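Local structure of uncharacterized protein (Bacteroides ovatus, 4ID2) at the interface of chains A and B. The protein is of unknown function but belongs to the DUF4738 family and has a beta-barrel-like fold. Sequence-based numbering; all coordinates share one arbitrary frame. Chains: chain A/B, Uncharacterized protein.

The interface of chains A and B. Residues chain A 157; chain B 137, 153-154.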
# COMPACT_ATOMS: atom_id res chain seq x y z
N GLU A 157 2.90 -2.18 -6.38
CA GLU A 157 4.11 -2.51 -5.64
C GLU A 157 5.33 -2.30 -6.52
O GLU A 157 5.29 -2.65 -7.69
CB GLU A 157 4.07 -3.95 -5.17
CG GLU A 157 3.08 -4.19 -4.05
CD GLU A 157 3.02 -5.63 -3.57
OE1 GLU A 157 3.74 -6.49 -4.12
OE2 GLU A 157 2.27 -5.89 -2.61
N PRO B 137 4.75 -6.63 2.74
CA PRO B 137 5.51 -7.45 1.79
C PRO B 137 7.00 -7.09 1.80
O PRO B 137 7.35 -5.90 1.82
CB PRO B 137 4.85 -7.13 0.45
CG PRO B 137 4.30 -5.78 0.61
CD PRO B 137 3.94 -5.61 2.05
N VAL B 153 9.49 -4.20 -0.09
CA VAL B 153 8.69 -3.89 -1.27
C VAL B 153 8.07 -2.51 -1.04
O VAL B 153 7.44 -2.30 0.00
CB VAL B 153 7.64 -4.99 -1.53
CG1 VAL B 153 6.74 -4.64 -2.71
CG2 VAL B 153 8.31 -6.35 -1.75
N ASP B 154 8.29 -1.56 -1.97
CA ASP B 154 7.74 -0.21 -1.84
C ASP B 154 6.33 -0.19 -2.39
O ASP B 154 6.12 -0.55 -3.55
CB ASP B 154 8.62 0.83 -2.57
CG ASP B 154 9.78 1.38 -1.77
OD1 ASP B 154 10.13 0.77 -0.73
OD2 ASP B 154 10.34 2.41 -2.17
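A:Glu157 lays the aliphatic part of its side chain across the CG1 methyl of B:Val153, a worked example of how a charged residue can serve an apolar contact through its methylenes. CB of A:Glu157 comes within 3.7 Å of CG1 of B:Val153, and CG lies beside the same methyl. On B:Val153 that branch stands anti to the backbone N (chi1 177°), which points it at the glutamate stem. Beyond CG the glutamate runs fully extended (chi2 180°), carrying its carboxylate along the methyl until one oxygen reaches B:Pro137. There the two carboxylate oxygens part company: OE1 remains 3.8 Å from CG1 of B:Val153. OE2 instead lies 3.8 Å from CG of B:Pro137, a van der Waals approach to the proline ring. At the opposite end of the residue, CA of A:Glu157 rests 3.5 Å from the backbone O of B:Asp154, where the two C-terminal strands, 154-158 of each chain, pass one another. An alanine here would keep CB over the valine but would probably strip the CG and carboxylate contacts from CG1 of B:Val153 and from the B:Pro137 ring, leaving a gap there. Small as it is, the patch and its two-fold twin probably help hold each C-terminal strand against the start of the partner's C-terminal strand and the neighbouring strand 134-142, a contact that may contribute to a dimer, although the crystal alone does not establish one in solution.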